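Local coordinates for protein peptide synthetase, module 7 (Actinoplanes teichomyceticus, PDB 4TX3) that is the condensation-family domain of module 7 of a peptide synthetase and probably takes part in assembling a nonribosomal peptide, at residues H358-G364 / E396-F401. Sequence-based numbering, arbitrary orientation.
Sequences HPVYQVG and ELDLAF
Leu397 lays its CD2 methyl over one face of the His358 imidazole, a CH-pi contact 3.9 Å from the ring centroid, and the same methyl meets Tyr361 CE2 at 3.6 Å. Pro359 CD covers part of a His358 face, and the Phe342 ring meets the imidazole with its plane nearly parallel. ND1 of His358 donates in the ring plane to Tyr361 O at 2.7 Å, a position reached because chi1 (-166°) sets the imidazole beside its own carbonyl carbon. Gln362, bent at chi2, closes the same loop by giving NE2 to His358 O at 2.7 Å, almost straight, while its OE1 is hydrogen-bonded with Thr219 OG1. Beyond this turn the segments pair as parallel strands. Gln362 O takes Leu399 N at 3.0 Å and, weakly, Asp398 N; Gly364 N then reaches Leu399 O at 2.8 Å, and Phe401 N gives a nearly linear bond to Gly364 O. The pairing starts the junction of strands 363-369 and 399-407 in a mixed sheet of the condensation domain, whose family has a two-lobed, chloramphenicol acetyltransferase-like fold. A water links His358 N, Glu396 O and Asp398 OD1, the last at 2.6 Å; Asp398 OD2 forms a salt bridge with Arg227, and Glu396 OE2 pairs with Arg39. An alanine in place of His358 would probably cost Tyr361 O its imidazole donor and leave a gap beside the Leu397 methyl. The chemistry implies a division of labour: backbone bonds set the strand register, the imidazole and amide hold the turn, and the water ties it to 396-401.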
loop_
_atom_site.group_PDB
_atom_site.type_symbol
_atom_site.label_atom_id
_atom_site.label_comp_id
_atom_site.label_asym_id
_atom_site.label_seq_id
_atom_site.Cartn_x
_atom_site.Cartn_y
_atom_site.Cartn_z
ATOM N N HIS B 358 23.768 22.801 5.951
ATOM C CA HIS B 358 23.454 21.450 6.400
ATOM C C HIS B 358 24.757 20.698 6.701
ATOM O O HIS B 358 25.663 20.665 5.867
ATOM C CB HIS B 358 22.625 20.708 5.348
ATOM C CG HIS B 358 21.993 19.448 5.854
ATOM N ND1 HIS B 358 22.493 18.197 5.569
ATOM C CD2 HIS B 358 20.899 19.248 6.626
ATOM C CE1 HIS B 358 21.741 17.279 6.151
ATOM N NE2 HIS B 358 20.769 17.893 6.799
ATOM N N PRO B 359 24.856 20.097 7.899
ATOM C CA PRO B 359 26.055 19.372 8.341
ATOM C C PRO B 359 26.292 18.057 7.574
ATOM O O PRO B 359 25.327 17.483 7.053
ATOM C CB PRO B 359 25.752 19.094 9.812
ATOM C CG PRO B 359 24.270 19.008 9.857
ATOM C CD PRO B 359 23.781 20.031 8.902
ATOM N N VAL B 360 27.551 17.605 7.519
ATOM C CA VAL B 360 27.955 16.358 6.855
ATOM C C VAL B 360 27.752 16.364 5.337
ATOM O O VAL B 360 28.690 16.079 4.601
ATOM C CB VAL B 360 27.212 15.125 7.417
ATOM C CG1 VAL B 360 27.799 13.834 6.824
ATOM C CG2 VAL B 360 27.276 15.098 8.924
ATOM N N TYR B 361 26.540 16.647 4.857
ATOM C CA TYR B 361 26.345 16.758 3.412
ATOM C C TYR B 361 25.432 17.903 3.012
ATOM O O TYR B 361 24.545 18.304 3.759
ATOM C CB TYR B 361 25.815 15.441 2.816
ATOM C CG TYR B 361 24.419 15.045 3.234
ATOM C CD1 TYR B 361 24.198 14.327 4.405
ATOM C CD2 TYR B 361 23.317 15.367 2.438
ATOM C CE1 TYR B 361 22.918 13.954 4.779
ATOM C CE2 TYR B 361 22.033 15.004 2.801
ATOM C CZ TYR B 361 21.840 14.294 3.974
ATOM O OH TYR B 361 20.558 13.924 4.335
ATOM N N GLN B 362 25.670 18.418 1.810
ATOM C CA GLN B 362 24.956 19.569 1.292
ATOM C C GLN B 362 24.271 19.219 -0.040
ATOM O O GLN B 362 23.491 20.015 -0.590
ATOM C CB GLN B 362 25.916 20.755 1.127
ATOM C CG GLN B 362 26.563 21.238 2.426
ATOM C CD GLN B 362 27.692 20.336 2.900
ATOM O OE1 GLN B 362 28.538 19.927 2.113
ATOM N NE2 GLN B 362 27.700 20.013 4.190
ATOM N N VAL B 363 24.573 18.025 -0.553
ATOM C CA VAL B 363 23.949 17.508 -1.765
ATOM C C VAL B 363 23.157 16.244 -1.454
ATOM O O VAL B 363 23.705 15.293 -0.888
ATOM C CB VAL B 363 24.988 17.189 -2.852
ATOM C CG1 VAL B 363 24.290 16.743 -4.153
ATOM C CG2 VAL B 363 25.879 18.397 -3.088
ATOM N N GLY B 364 21.873 16.232 -1.818
ATOM C CA GLY B 364 21.023 15.088 -1.551
ATOM C C GLY B 364 20.528 14.413 -2.817
ATOM O O GLY B 364 20.350 15.069 -3.854
ATOM N N GLU B 396 16.957 22.981 3.216
ATOM C CA GLU B 396 18.111 23.178 4.100
ATOM C C GLU B 396 19.405 22.796 3.396
ATOM O O GLU B 396 20.479 23.257 3.760
ATOM C CB GLU B 396 17.984 22.354 5.375
ATOM C CG GLU B 396 16.882 22.782 6.315
ATOM C CD GLU B 396 16.865 21.933 7.575
ATOM O OE1 GLU B 396 16.606 20.711 7.459
ATOM O OE2 GLU B 396 17.142 22.481 8.671
ATOM N N LEU B 397 19.285 21.922 2.403
ATOM C CA LEU B 397 20.413 21.496 1.586
ATOM C C LEU B 397 20.788 22.561 0.544
ATOM O O LEU B 397 19.991 23.451 0.222
ATOM C CB LEU B 397 20.072 20.181 0.890
ATOM C CG LEU B 397 19.878 18.942 1.762
ATOM C CD1 LEU B 397 19.237 17.832 0.961
ATOM C CD2 LEU B 397 21.194 18.471 2.336
ATOM N N ASP B 398 21.994 22.460 0.005
ATOM C CA ASP B 398 22.376 23.279 -1.140
ATOM C C ASP B 398 21.691 22.771 -2.409
ATOM O O ASP B 398 21.064 23.543 -3.144
ATOM C CB ASP B 398 23.890 23.279 -1.298
ATOM C CG ASP B 398 24.587 23.921 -0.110
ATOM O OD1 ASP B 398 23.896 24.224 0.893
ATOM O OD2 ASP B 398 25.819 24.120 -0.175
ATOM N N LEU B 399 21.795 21.466 -2.648
ATOM C CA LEU B 399 21.144 20.838 -3.794
ATOM C C LEU B 399 20.449 19.537 -3.389
ATOM O O LEU B 399 20.932 18.797 -2.535
ATOM C CB LEU B 399 22.158 20.564 -4.912
ATOM C CG LEU B 399 23.042 21.747 -5.319
ATOM C CD1 LEU B 399 24.266 21.290 -6.094
ATOM C CD2 LEU B 399 22.236 22.743 -6.117
ATOM N N ALA B 400 19.316 19.258 -4.024
ATOM C CA ALA B 400 18.554 18.053 -3.735
ATOM C C ALA B 400 17.884 17.544 -5.002
ATOM O O ALA B 400 17.014 18.197 -5.567
ATOM C CB ALA B 400 17.507 18.314 -2.633
ATOM N N PHE B 401 18.305 16.368 -5.443
ATOM C CA PHE B 401 17.746 15.741 -6.624
ATOM C C PHE B 401 16.636 14.801 -6.215
ATOM O O PHE B 401 16.830 13.967 -5.316
ATOM C CB PHE B 401 18.817 14.964 -7.389
ATOM C CG PHE B 401 19.871 15.832 -8.045
ATOM C CD1 PHE B 401 20.958 16.293 -7.325
ATOM C CD2 PHE B 401 19.796 16.136 -9.389
ATOM C CE1 PHE B 401 21.929 17.062 -7.926
ATOM C CE2 PHE B 401 20.768 16.907 -9.991
ATOM C CZ PHE B 401 21.837 17.362 -9.260
HETATM O O HOH W 1 23.161 23.151 3.121
#